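Local coordinates for long form salivary protein D7L1 (Aedes aegypti, PDB 3DXL) that binds and sequesters biogenic amines and leukotrienes of the host, thereby modulating blood feeding by female mosquitoes, at residues F13-C16 with M17-L21; G24-R27 with L28-A32; L31-K35 with E36-E40; V42-P45 with A46-C49; D114-H117 with K118-D122. All coordinates share one frame; numbering follows the deposited sequence. Where two conformers were deposited one is given.

From the N terminus, contact 1 (13-21) covers the last turns of helix 6-20, and contact 2 (24-32) follows it round the turn that starts helix 27-34. Contact 3 shares L31 and A32 with contact 2 and ends that helix, and contact 4 (42-49) opens helix 45-58. Each closes only a turn of local chain, so none encloses another; apart from the overlap of contacts 2 and 3, they run in series. M17 and L21 of contact 1 pack on L31, while W34 of contact 3 lies on T47 of contact 4. Contact 5, far along the chain at the end of helix 106-119, returns to contact 3 through H117 and K121, both probably hydrogen-bonded to W37 O.

Contact 1: residues F13-C16 with M17-L21; sequences FTRC and MEDNL
R15 and D19, one helical turn apart, pass each other obliquely, with the CD methylene of R15 3.5 Å from OD2 of D19. Their charged ends do not pair (R15 NE to D19 OD2 4.7 Å), the guanidinium and carboxylate planes lying 43° apart; D19 OD1 makes its salt bridge with R213, and R15 NH2 with E210. The arginine chain starts anti to the backbone N (chi1 171°) and then bends twice, which brings NE round toward E18. A water in the plane of the guanidinium accepts from R15 NE at 2.9 Å and donates to E18 OE1, while OE2 of the same glutamate reaches R213. The water links R15 to E18 without their charged atoms meeting, whereas D19 touches the aliphatic part of the arginine. On another side of the helix, M17 CG lies 3.4 Å from F13 O in the conformer described. Beyond the regular backbone bonds, N20 folds its amide back so that ND2 donates to C16 O at 2.9 Å, in the carbonyl plane on a lone pair. M17 O meanwhile takes the backbone N-H of both N20 and L21. With C16 joined to C53 by a disulfide and F13 meeting the ring of W37, a leukotriene E4-binding residue, this is the C-terminal end of helix 6-20 in a disulfide-linked, all-helical domain of the odorant-binding-protein family.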
loop_
_atom_site.group_PDB
_atom_site.type_symbol
_atom_site.label_atom_id
_atom_site.label_comp_id
_atom_site.label_asym_id
_atom_site.label_seq_id
_atom_site.Cartn_x
_atom_site.Cartn_y
_atom_site.Cartn_z
ATOM N N PHE A 13 1.381 -7.030 -2.574
ATOM C CA PHE A 13 0.817 -8.334 -2.880
ATOM C C PHE A 13 -0.706 -8.318 -2.733
ATOM O O PHE A 13 -1.437 -8.801 -3.599
ATOM C CB PHE A 13 1.414 -9.444 -2.000
ATOM C CG PHE A 13 2.927 -9.592 -2.100
ATOM C CD1 PHE A 13 3.595 -9.435 -3.306
ATOM C CD2 PHE A 13 3.668 -9.884 -0.959
ATOM C CE1 PHE A 13 4.985 -9.583 -3.373
ATOM C CE2 PHE A 13 5.054 -10.031 -1.019
ATOM C CZ PHE A 13 5.700 -9.873 -2.221
ATOM N N THR A 14 -1.186 -7.766 -1.620
ATOM C CA THR A 14 -2.625 -7.767 -1.372
ATOM C C THR A 14 -3.399 -6.878 -2.340
ATOM O O THR A 14 -4.487 -7.266 -2.774
ATOM C CB THR A 14 -2.976 -7.444 0.099
ATOM O OG1 THR A 14 -2.443 -6.166 0.457
ATOM C CG2 THR A 14 -2.429 -8.528 1.022
ATOM N N ARG A 15 -2.850 -5.710 -2.689
ATOM C CA ARG A 15 -3.484 -4.849 -3.688
ATOM C C ARG A 15 -3.576 -5.562 -5.038
ATOM O O ARG A 15 -4.616 -5.553 -5.693
ATOM C CB ARG A 15 -2.753 -3.510 -3.828
ATOM C CG ARG A 15 -3.208 -2.634 -4.998
ATOM C CD ARG A 15 -4.697 -2.244 -4.952
ATOM N NE ARG A 15 -5.063 -1.515 -3.736
ATOM C CZ ARG A 15 -4.905 -0.207 -3.574
ATOM N NH1 ARG A 15 -4.411 0.552 -4.548
ATOM N NH2 ARG A 15 -5.258 0.350 -2.422
ATOM N N CYS A 16 -2.485 -6.197 -5.450
ATOM C CA CYS A 16 -2.475 -6.879 -6.730
ATOM C C CYS A 16 -3.433 -8.071 -6.743
ATOM O O CYS A 16 -4.086 -8.327 -7.759
ATOM C CB CYS A 16 -1.051 -7.286 -7.078
ATOM S SG CYS A 16 -0.021 -5.867 -7.515
ATOM N N MET A 17 -3.569 -8.770 -5.612
ATOM C CA MET A 17 -4.555 -9.841 -5.533
ATOM C C MET A 17 -5.973 -9.283 -5.565
ATOM O O MET A 17 -6.830 -9.811 -6.273
ATOM C CB MET A 17 -4.339 -10.714 -4.302
ATOM C CG MET A 17 -3.125 -11.607 -4.446
ATOM S SD MET A 17 -3.016 -12.870 -3.183
ATOM C CE MET A 17 -2.467 -11.862 -1.804
ATOM N N GLU A 18 -6.218 -8.195 -4.824
ATOM C CA GLU A 18 -7.547 -7.576 -4.815
ATOM C C GLU A 18 -7.987 -7.202 -6.231
ATOM O O GLU A 18 -9.140 -7.418 -6.612
ATOM C CB GLU A 18 -7.566 -6.362 -3.885
ATOM C CG GLU A 18 -8.975 -5.806 -3.663
ATOM C CD GLU A 18 -9.026 -4.704 -2.629
ATOM O OE1 GLU A 18 -8.360 -4.814 -1.586
ATOM O OE2 GLU A 18 -9.768 -3.730 -2.846
ATOM N N ASP A 19 -7.049 -6.673 -7.011
ATOM C CA ASP A 19 -7.367 -6.205 -8.352
ATOM C C ASP A 19 -7.459 -7.303 -9.416
ATOM O O ASP A 19 -8.000 -7.065 -10.500
ATOM C CB ASP A 19 -6.353 -5.151 -8.790
ATOM C CG ASP A 19 -6.561 -3.818 -8.100
ATOM O OD1 ASP A 19 -7.631 -3.601 -7.486
ATOM O OD2 ASP A 19 -5.643 -2.986 -8.187
ATOM N N ASN A 20 -6.916 -8.489 -9.129
ATOM C CA ASN A 20 -6.767 -9.507 -10.170
ATOM C C ASN A 20 -7.389 -10.862 -9.900
ATOM O O ASN A 20 -7.570 -11.648 -10.831
ATOM C CB ASN A 20 -5.299 -9.634 -10.572
ATOM C CG ASN A 20 -4.795 -8.392 -11.255
ATOM O OD1 ASN A 20 -5.150 -8.120 -12.407
ATOM N ND2 ASN A 20 -3.997 -7.607 -10.546
ATOM N N LEU A 21 -7.725 -11.167 -8.653
ATOM C CA LEU A 21 -8.416 -12.422 -8.382
ATOM C C LEU A 21 -9.712 -12.479 -9.180
ATOM O O LEU A 21 -10.398 -11.471 -9.327
ATOM C CB LEU A 21 -8.752 -12.545 -6.897
ATOM C CG LEU A 21 -7.626 -12.957 -5.954
ATOM C CD1 LEU A 21 -8.053 -12.727 -4.519
ATOM C CD2 LEU A 21 -7.249 -14.412 -6.163
HETATM O O HOH W 1 -5.894 -3.323 -1.662
#

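Contact 2: residues G24-R27 with L28-A32; sequences GANR and LPMLA
R27 O receives the backbone N-H of L31 at 2.9 Å, the shortest direct bond between residues 24-27 and 28-32. One residue earlier, N26 O takes M30 N at 3.0 Å, nearly in line with the carbonyl. Side chains also come up to that oxygen: P29 CD sits 3.4 Å from N26 O and, in the conformer described, M30 CG 3.1 Å. In that conformer the methionine leaves its backbone beside N (chi1 -66°) and bends at the next bond, carrying its methyl CE alongside the asparagine to 3.9 Å from N26 CB. The amide of N26 turns elsewhere, its ND2 donating to E22 OE1. This is the first turn of helix 27-34, entered through a type I beta turn from G24 to R27 in which R27 N bonds back to G24 O. Proline at position 29 has no N-H to offer, and its ring carbon CD instead rests against the carbonyl oxygens of A25 and N26. A water 3.0 Å from L28 N accepts its N-H and donates to A25 O, bridging the turn to the helix start. The R27 chain is extended from CG to NE, and its guanidinium is held by three carbonyls: NE donates to L278 O, NH2 to N277 O and NH1 to E22 O. On the buried side, L31 CB rests 3.4 Å from R27 O, while L28 and P29 lie on the exposed side.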
loop_
_atom_site.group_PDB
_atom_site.type_symbol
_atom_site.label_atom_id
_atom_site.label_comp_id
_atom_site.label_asym_id
_atom_site.label_seq_id
_atom_site.Cartn_x
_atom_site.Cartn_y
_atom_site.Cartn_z
ATOM N N GLY A 24 -15.294 -15.639 -9.436
ATOM C CA GLY A 24 -16.096 -16.854 -9.445
ATOM C C GLY A 24 -15.518 -17.992 -8.624
ATOM O O GLY A 24 -14.825 -17.778 -7.620
ATOM N N ALA A 25 -15.795 -19.210 -9.070
ATOM C CA ALA A 25 -15.377 -20.418 -8.365
ATOM C C ALA A 25 -13.860 -20.564 -8.203
ATOM O O ALA A 25 -13.400 -21.268 -7.308
ATOM C CB ALA A 25 -15.957 -21.649 -9.036
ATOM N N ASN A 26 -13.085 -19.902 -9.058
ATOM C CA ASN A 26 -11.629 -20.006 -8.979
ATOM C C ASN A 26 -10.985 -19.094 -7.944
ATOM O O ASN A 26 -9.778 -19.181 -7.718
ATOM C CB ASN A 26 -10.996 -19.732 -10.342
ATOM C CG ASN A 26 -11.380 -20.756 -11.378
ATOM O OD1 ASN A 26 -11.530 -21.945 -11.078
ATOM N ND2 ASN A 26 -11.536 -20.303 -12.613
ATOM N N ARG A 27 -11.772 -18.224 -7.312
ATOM C CA ARG A 27 -11.201 -17.199 -6.438
ATOM C C ARG A 27 -10.384 -17.777 -5.286
ATOM O O ARG A 27 -9.214 -17.434 -5.115
ATOM C CB ARG A 27 -12.274 -16.253 -5.902
ATOM C CG ARG A 27 -11.671 -15.043 -5.192
ATOM C CD ARG A 27 -12.760 -14.065 -4.762
ATOM N NE ARG A 27 -12.236 -12.837 -4.175
ATOM C CZ ARG A 27 -11.977 -11.715 -4.838
ATOM N NH1 ARG A 27 -12.186 -11.632 -6.148
ATOM N NH2 ARG A 27 -11.523 -10.649 -4.184
ATOM N N LEU A 28 -11.008 -18.631 -4.483
ATOM C CA LEU A 28 -10.315 -19.182 -3.322
ATOM C C LEU A 28 -9.119 -20.085 -3.686
ATOM O O LEU A 28 -8.049 -19.947 -3.087
ATOM C CB LEU A 28 -11.295 -19.864 -2.356
ATOM C CG LEU A 28 -12.270 -18.921 -1.632
ATOM C CD1 LEU A 28 -13.221 -19.728 -0.765
ATOM C CD2 LEU A 28 -11.540 -17.877 -0.798
ATOM N N PRO A 29 -9.284 -21.011 -4.654
ATOM C CA PRO A 29 -8.104 -21.769 -5.102
ATOM C C PRO A 29 -6.941 -20.891 -5.588
ATOM O O PRO A 29 -5.781 -21.166 -5.237
ATOM C CB PRO A 29 -8.654 -22.646 -6.231
ATOM C CG PRO A 29 -10.111 -22.820 -5.876
ATOM C CD PRO A 29 -10.516 -21.488 -5.315
ATOM N N MET A 30 -7.232 -19.844 -6.365
ATOM C CA MET A 30 -6.169 -18.955 -6.824
ATOM C C MET A 30 -5.520 -18.212 -5.658
ATOM O O MET A 30 -4.290 -18.151 -5.572
ATOM C CB MET A 30 -6.669 -17.987 -7.898
ATOM C CG MET A 30 -7.060 -18.679 -9.193
ATOM S SD MET A 30 -6.522 -17.764 -10.639
ATOM C CE MET A 30 -7.771 -18.192 -11.840
ATOM N N LEU A 31 -6.338 -17.677 -4.757
ATOM C CA LEU A 31 -5.818 -16.976 -3.594
ATOM C C LEU A 31 -4.853 -17.862 -2.796
ATOM O O LEU A 31 -3.779 -17.409 -2.394
ATOM C CB LEU A 31 -6.973 -16.488 -2.715
ATOM C CG LEU A 31 -6.600 -15.858 -1.374
ATOM C CD1 LEU A 31 -5.714 -14.628 -1.520
ATOM C CD2 LEU A 31 -7.867 -15.516 -0.601
ATOM N N ALA A 32 -5.240 -19.114 -2.576
ATOM C CA ALA A 32 -4.429 -20.049 -1.795
ATOM C C ALA A 32 -3.040 -20.263 -2.391
ATOM O O ALA A 32 -2.064 -20.411 -1.654
ATOM C CB ALA A 32 -5.151 -21.376 -1.638
HETATM O O HOH W 2 -13.733 -19.741 -4.808
#

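Contact 3: residues L31-K35 with E36-E40; sequences LAKWK and EWINE. With GOL (glycerol), chain D.
W34 NE1 donates to E40 O at 2.9 Å, the carbonyl lying near the indole plane at the ring edge; the donor stands 42° above the carbonyl plane. With its ring stacked on F50, this tryptophan forms the buried side of the contact. K33 O is gripped from opposite faces of its plane by E36 N and I38 N, 2.9 and 3.0 Å away. Together with W37 N to W34 O, the bond from I38 makes a Schellman motif that ends helix 27-34, with W37 at positive phi as its C' residue. The turn presents the W37 ring, part of the leukotriene E4 site, to a glycerol, probably from the crystallisation liquor, whose C1 lies 3.5 Å above one face, offset toward the rim; its O1 donates to W34 O and its O2 to N39 OD1. Toward solvent the fit is looser: K33 crosses E40 at about a right angle, with K33 CD 3.9 Å from E40 CB, and a water joins K33 NZ to E40 OE1.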
loop_
_atom_site.group_PDB
_atom_site.type_symbol
_atom_site.label_atom_id
_atom_site.label_comp_id
_atom_site.label_asym_id
_atom_site.label_seq_id
_atom_site.Cartn_x
_atom_site.Cartn_y
_atom_site.Cartn_z
ATOM N N LEU A 31 -6.338 -17.677 -4.757
ATOM C CA LEU A 31 -5.818 -16.976 -3.594
ATOM C C LEU A 31 -4.853 -17.862 -2.796
ATOM O O LEU A 31 -3.779 -17.409 -2.394
ATOM C CB LEU A 31 -6.973 -16.488 -2.715
ATOM C CG LEU A 31 -6.600 -15.858 -1.374
ATOM C CD1 LEU A 31 -5.714 -14.628 -1.520
ATOM C CD2 LEU A 31 -7.867 -15.516 -0.601
ATOM N N ALA A 32 -5.240 -19.114 -2.576
ATOM C CA ALA A 32 -4.429 -20.049 -1.795
ATOM C C ALA A 32 -3.040 -20.263 -2.391
ATOM O O ALA A 32 -2.064 -20.411 -1.654
ATOM C CB ALA A 32 -5.151 -21.376 -1.638
ATOM N N LYS A 33 -2.961 -20.297 -3.720
ATOM C CA LYS A 33 -1.692 -20.466 -4.424
ATOM C C LYS A 33 -0.887 -19.176 -4.450
ATOM O O LYS A 33 0.289 -19.158 -4.067
ATOM C CB LYS A 33 -1.937 -20.956 -5.848
ATOM C CG LYS A 33 -2.386 -22.406 -5.919
ATOM C CD LYS A 33 -2.609 -22.881 -7.351
ATOM C CE LYS A 33 -4.005 -22.536 -7.857
ATOM N NZ LYS A 33 -4.375 -23.315 -9.073
ATOM N N TRP A 34 -1.505 -18.088 -4.903
ATOM C CA TRP A 34 -0.778 -16.829 -5.036
ATOM C C TRP A 34 -0.172 -16.363 -3.709
ATOM O O TRP A 34 0.952 -15.858 -3.680
ATOM C CB TRP A 34 -1.666 -15.728 -5.615
ATOM C CG TRP A 34 -2.264 -16.001 -6.969
ATOM C CD1 TRP A 34 -2.048 -17.087 -7.786
ATOM C CD2 TRP A 34 -3.188 -15.155 -7.664
ATOM N NE1 TRP A 34 -2.788 -16.955 -8.940
ATOM C CE2 TRP A 34 -3.494 -15.779 -8.892
ATOM C CE3 TRP A 34 -3.775 -13.914 -7.372
ATOM C CZ2 TRP A 34 -4.374 -15.213 -9.822
ATOM C CZ3 TRP A 34 -4.650 -13.353 -8.295
ATOM C CH2 TRP A 34 -4.939 -14.000 -9.506
ATOM N N LYS A 35 -0.908 -16.549 -2.616
ATOM C CA LYS A 35 -0.416 -16.182 -1.275
ATOM C C LYS A 35 0.905 -16.847 -0.947
ATOM O O LYS A 35 1.731 -16.266 -0.236
ATOM C CB LYS A 35 -1.415 -16.566 -0.184
ATOM C CG LYS A 35 -2.632 -15.696 -0.093
ATOM C CD LYS A 35 -3.365 -15.932 1.221
ATOM C CE LYS A 35 -3.266 -17.375 1.706
ATOM N NZ LYS A 35 -3.948 -17.546 3.018
ATOM N N GLU A 36 1.077 -18.067 -1.451
ATOM C CA GLU A 36 2.243 -18.895 -1.163
ATOM C C GLU A 36 3.326 -18.776 -2.236
ATOM O O GLU A 36 4.232 -19.617 -2.312
ATOM C CB GLU A 36 1.818 -20.359 -0.991
ATOM C CG GLU A 36 0.769 -20.602 0.110
ATOM C CD GLU A 36 1.179 -20.069 1.478
ATOM O OE1 GLU A 36 2.334 -20.300 1.894
ATOM O OE2 GLU A 36 0.337 -19.429 2.147
ATOM N N TRP A 37 3.235 -17.728 -3.056
ATOM C CA TRP A 37 4.204 -17.481 -4.128
ATOM C C TRP A 37 4.150 -18.554 -5.232
ATOM O O TRP A 37 5.133 -18.808 -5.927
ATOM C CB TRP A 37 5.618 -17.308 -3.550
ATOM C CG TRP A 37 5.829 -15.983 -2.861
ATOM C CD1 TRP A 37 5.150 -15.492 -1.768
ATOM C CD2 TRP A 37 6.781 -14.983 -3.220
ATOM N NE1 TRP A 37 5.630 -14.249 -1.440
ATOM C CE2 TRP A 37 6.629 -13.909 -2.313
ATOM C CE3 TRP A 37 7.749 -14.885 -4.228
ATOM C CZ2 TRP A 37 7.420 -12.757 -2.381
ATOM C CZ3 TRP A 37 8.529 -13.745 -4.299
ATOM C CH2 TRP A 37 8.355 -12.688 -3.385
ATOM N N ILE A 38 2.979 -19.167 -5.391
ATOM C CA ILE A 38 2.737 -20.127 -6.455
ATOM C C ILE A 38 1.890 -19.406 -7.504
ATOM O O ILE A 38 0.683 -19.204 -7.313
ATOM C CB ILE A 38 2.037 -21.404 -5.922
ATOM C CG1 ILE A 38 2.869 -22.069 -4.813
ATOM C CG2 ILE A 38 1.787 -22.390 -7.045
ATOM C CD1 ILE A 38 2.130 -23.183 -4.065
ATOM N N ASN A 39 2.534 -18.984 -8.586
ATOM C CA ASN A 39 1.852 -18.179 -9.590
ATOM C C ASN A 39 1.197 -19.075 -10.625
ATOM O O ASN A 39 1.721 -19.271 -11.720
ATOM C CB ASN A 39 2.811 -17.178 -10.231
ATOM C CG ASN A 39 3.259 -16.097 -9.263
ATOM O OD1 ASN A 39 2.571 -15.796 -8.279
ATOM N ND2 ASN A 39 4.415 -15.504 -9.537
ATOM N N GLU A 40 0.050 -19.625 -10.235
ATOM C CA GLU A 40 -0.681 -20.603 -11.020
ATOM C C GLU A 40 -2.170 -20.290 -10.937
ATOM O O GLU A 40 -2.620 -19.703 -9.941
ATOM C CB GLU A 40 -0.426 -22.016 -10.483
ATOM C CG GLU A 40 0.994 -22.522 -10.720
ATOM C CD GLU A 40 1.289 -23.838 -10.029
ATOM O OE1 GLU A 40 0.375 -24.445 -9.438
ATOM O OE2 GLU A 40 2.463 -24.264 -10.073
HETATM C C1 GOL D . 3.526 -13.148 -4.078
HETATM O O1 GOL D . 2.181 -13.332 -3.685
HETATM C C2 GOL D . 3.664 -13.383 -5.575
HETATM O O2 GOL D . 3.346 -14.730 -5.856
HETATM C C3 GOL D . 5.105 -13.119 -5.979
HETATM O O3 GOL D . 5.219 -13.213 -7.381
HETATM O O HOH W 3 -2.466 -21.078 0.903
HETATM O O HOH W 4 -2.244 -24.865 -10.073
HETATM O O HOH W 5 1.274 -16.399 2.823
#

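Contact 4: residues V42-P45 with A46-C49; sequences VDSP and ATQC
P45 and Q48, with S44 between loop and helix, account for most of the packing. Q48 folds back over the start of the helix, its CG beside the backbone N (chi1 -64°) and the rest extended, so that the amide reaches the incoming loop. There NE2 donates to V42 O at 2.9 Å in a nearly straight bond (175°), with the acceptor in the amide plane. On the way the chain passes S44 O, which lies 3.3 Å from Q48 CG and also takes the backbone N-H of Q48 at 3.0 Å. The one glutamine thus holds two carbonyls of the loop. S44 is the N-cap: in the conformer described, its OG accepts a weak capping bond from A46 N at 3.2 Å. P45, the first helical residue, needs no partner for its nitrogen; P45 O accepts from C49 N and lies 3.7 Å from C49 SG. T47 stands over S44, OG1 3.6 Å from S44 CB, but bonds to P41 O. Helix 45-58 starts here against helix 27-34, where M30 and W34 meet S44, A46 and T47, and beside helix 106-119, to which C49 is linked through its disulfide with C106.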
loop_
_atom_site.group_PDB
_atom_site.type_symbol
_atom_site.label_atom_id
_atom_site.label_comp_id
_atom_site.label_asym_id
_atom_site.label_seq_id
_atom_site.Cartn_x
_atom_site.Cartn_y
_atom_site.Cartn_z
ATOM N N VAL A 42 -0.759 -20.818 -14.827
ATOM C CA VAL A 42 0.021 -19.934 -15.688
ATOM C C VAL A 42 -0.739 -19.506 -16.947
ATOM O O VAL A 42 -0.401 -18.498 -17.556
ATOM C CB VAL A 42 1.416 -20.524 -16.054
ATOM C CG1 VAL A 42 2.239 -20.774 -14.792
ATOM C CG2 VAL A 42 1.295 -21.789 -16.918
ATOM N N ASP A 43 -1.767 -20.275 -17.312
ATOM C CA ASP A 43 -2.566 -20.007 -18.510
ATOM C C ASP A 43 -3.735 -19.053 -18.275
ATOM O O ASP A 43 -4.433 -18.672 -19.210
ATOM C CB ASP A 43 -3.106 -21.321 -19.097
ATOM C CG ASP A 43 -2.006 -22.250 -19.584
ATOM O OD1 ASP A 43 -0.901 -21.767 -19.903
ATOM O OD2 ASP A 43 -2.271 -23.467 -19.668
ATOM N N SER A 44 -3.935 -18.670 -17.019
ATOM C CA SER A 44 -5.048 -17.811 -16.633
ATOM C C SER A 44 -4.683 -16.337 -16.789
ATOM O O SER A 44 -3.671 -15.897 -16.245
ATOM C CB SER A 44 -5.439 -18.099 -15.184
ATOM O OG SER A 44 -6.333 -17.115 -14.695
ATOM N N PRO A 45 -5.513 -15.561 -17.524
ATOM C CA PRO A 45 -5.301 -14.109 -17.582
ATOM C C PRO A 45 -5.244 -13.451 -16.190
ATOM O O PRO A 45 -4.489 -12.506 -16.005
ATOM C CB PRO A 45 -6.501 -13.606 -18.397
ATOM C CG PRO A 45 -6.904 -14.794 -19.223
ATOM C CD PRO A 45 -6.658 -15.986 -18.357
ATOM N N ALA A 46 -6.005 -13.966 -15.228
ATOM C CA ALA A 46 -5.983 -13.408 -13.879
ATOM C C ALA A 46 -4.590 -13.552 -13.249
ATOM O O ALA A 46 -4.049 -12.596 -12.701
ATOM C CB ALA A 46 -7.034 -14.067 -13.026
ATOM N N THR A 47 -3.990 -14.734 -13.377
ATOM C CA THR A 47 -2.655 -14.971 -12.840
ATOM C C THR A 47 -1.633 -14.088 -13.534
ATOM O O THR A 47 -0.737 -13.520 -12.902
ATOM C CB THR A 47 -2.261 -16.436 -13.025
ATOM O OG1 THR A 47 -3.255 -17.261 -12.420
ATOM C CG2 THR A 47 -0.903 -16.724 -12.396
ATOM N N GLN A 48 -1.774 -13.978 -14.845
ATOM C CA GLN A 48 -0.840 -13.192 -15.633
ATOM C C GLN A 48 -0.863 -11.721 -15.229
ATOM O O GLN A 48 0.184 -11.101 -15.047
ATOM C CB GLN A 48 -1.129 -13.362 -17.119
ATOM C CG GLN A 48 -0.906 -14.796 -17.580
ATOM C CD GLN A 48 -1.587 -15.130 -18.884
ATOM O OE1 GLN A 48 -2.078 -14.257 -19.599
ATOM N NE2 GLN A 48 -1.617 -16.421 -19.204
ATOM N N CYS A 49 -2.061 -11.164 -15.063
ATOM C CA CYS A 49 -2.162 -9.760 -14.682
ATOM C C CYS A 49 -1.787 -9.525 -13.229
ATOM O O CYS A 49 -1.230 -8.480 -12.905
ATOM C CB CYS A 49 -3.546 -9.194 -14.988
ATOM S SG CYS A 49 -3.818 -8.917 -16.757
#

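Contact 5: residues D114-H117 with K118-D122; sequences DPVH and KAHKD
D114 reaches toward K118 one turn on; the two side chains pass at a slant, D114 OD1 4.1 Å from K118 CG. Their charges stay apart, D114 OD2 to K118 NZ being 4.4 Å, and a water bridges them, donating to D114 OD2 and accepting from K118 NZ. The next residue, P115, receives A119 N at its carbonyl, and A119 CB sits 3.2 Å from P115 O. V116 O takes H120 N at 2.9 Å and also faces the edge of the H120 ring, near its plane, while V116 CG1 approaches H120 CD2. H117 CG stands anti to the backbone N (chi1 178°), which lays the imidazole obliquely alongside K121, with K121 CE 3.4 Å from H117 NE2; H117 NE2 and K121 NZ both donate to W37 O, giving that carbonyl two donors. At H120, the N-cap of helix 121-127, the chain leaves helix 106-119. V116 and H120 pack on helix 86-97, and H117 faces the loop after helix 27-34.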
loop_
_atom_site.group_PDB
_atom_site.type_symbol
_atom_site.label_atom_id
_atom_site.label_comp_id
_atom_site.label_asym_id
_atom_site.label_seq_id
_atom_site.Cartn_x
_atom_site.Cartn_y
_atom_site.Cartn_z
ATOM N N ASP A 114 8.173 -15.774 -15.524
ATOM C CA ASP A 114 7.853 -17.032 -14.836
ATOM C C ASP A 114 9.083 -17.965 -14.647
ATOM O O ASP A 114 9.269 -18.508 -13.568
ATOM C CB ASP A 114 6.682 -17.744 -15.529
ATOM C CG ASP A 114 6.149 -18.921 -14.741
ATOM O OD1 ASP A 114 5.936 -18.815 -13.517
ATOM O OD2 ASP A 114 5.908 -19.966 -15.373
ATOM N N PRO A 115 9.924 -18.157 -15.687
ATOM C CA PRO A 115 11.115 -19.004 -15.460
ATOM C C PRO A 115 12.044 -18.479 -14.362
ATOM O O PRO A 115 12.641 -19.273 -13.619
ATOM C CB PRO A 115 11.833 -18.976 -16.818
ATOM C CG PRO A 115 10.739 -18.701 -17.801
ATOM C CD PRO A 115 9.860 -17.690 -17.081
ATOM N N VAL A 116 12.147 -17.153 -14.251
ATOM C CA VAL A 116 12.962 -16.525 -13.223
ATOM C C VAL A 116 12.326 -16.723 -11.854
ATOM O O VAL A 116 13.003 -17.060 -10.892
ATOM C CB VAL A 116 13.181 -15.016 -13.501
ATOM C CG1 VAL A 116 13.972 -14.360 -12.372
ATOM C CG2 VAL A 116 13.883 -14.816 -14.845
ATOM N N HIS A 117 11.008 -16.538 -11.781
ATOM C CA HIS A 117 10.283 -16.776 -10.547
ATOM C C HIS A 117 10.590 -18.181 -10.009
ATOM O O HIS A 117 10.919 -18.352 -8.840
ATOM C CB HIS A 117 8.781 -16.602 -10.782
ATOM C CG HIS A 117 7.949 -16.871 -9.573
ATOM N ND1 HIS A 117 7.908 -16.015 -8.492
ATOM C CD2 HIS A 117 7.128 -17.902 -9.270
ATOM C CE1 HIS A 117 7.093 -16.510 -7.577
ATOM N NE2 HIS A 117 6.606 -17.652 -8.025
ATOM N N LYS A 118 10.487 -19.181 -10.877
ATOM C CA LYS A 118 10.677 -20.561 -10.454
ATOM C C LYS A 118 12.143 -20.899 -10.155
ATOM O O LYS A 118 12.424 -21.572 -9.162
ATOM C CB LYS A 118 10.073 -21.527 -11.468
ATOM C CG LYS A 118 8.555 -21.392 -11.617
ATOM C CD LYS A 118 7.930 -22.620 -12.275
ATOM C CE LYS A 118 8.426 -22.801 -13.692
ATOM N NZ LYS A 118 7.688 -23.888 -14.379
ATOM N N ALA A 119 13.053 -20.369 -10.972
ATOM C CA ALA A 119 14.485 -20.661 -10.823
ATOM C C ALA A 119 15.084 -19.936 -9.623
ATOM O O ALA A 119 16.143 -20.321 -9.129
ATOM C CB ALA A 119 15.225 -20.282 -12.068
ATOM N N HIS A 120 14.413 -18.876 -9.166
ATOM C CA HIS A 120 14.911 -18.055 -8.063
ATOM C C HIS A 120 13.843 -17.816 -7.015
ATOM O O HIS A 120 13.849 -16.780 -6.352
ATOM C CB HIS A 120 15.484 -16.746 -8.603
ATOM C CG HIS A 120 16.589 -16.967 -9.588
ATOM N ND1 HIS A 120 17.903 -17.140 -9.206
ATOM C CD2 HIS A 120 16.567 -17.091 -10.937
ATOM C CE1 HIS A 120 18.641 -17.371 -10.280
ATOM N NE2 HIS A 120 17.856 -17.347 -11.341
ATOM N N LYS A 121 12.959 -18.796 -6.837
ATOM C CA LYS A 121 11.812 -18.631 -5.947
ATOM C C LYS A 121 12.223 -18.277 -4.530
ATOM O O LYS A 121 11.771 -17.266 -4.000
ATOM C CB LYS A 121 10.916 -19.872 -5.951
ATOM C CG LYS A 121 9.594 -19.644 -5.210
ATOM C CD LYS A 121 8.589 -20.759 -5.442
ATOM C CE LYS A 121 7.843 -20.572 -6.751
ATOM N NZ LYS A 121 6.497 -21.207 -6.700
ATOM N N ASP A 122 13.076 -19.087 -3.911
ATOM C CA ASP A 122 13.498 -18.830 -2.538
ATOM C C ASP A 122 14.279 -17.533 -2.389
ATOM O O ASP A 122 14.100 -16.812 -1.414
ATOM C CB ASP A 122 14.304 -20.009 -1.994
ATOM C CG ASP A 122 13.425 -21.144 -1.531
ATOM O OD1 ASP A 122 12.336 -20.882 -0.972
ATOM O OD2 ASP A 122 13.834 -22.307 -1.704
HETATM O O HOH W 6 5.377 -22.628 -15.217
#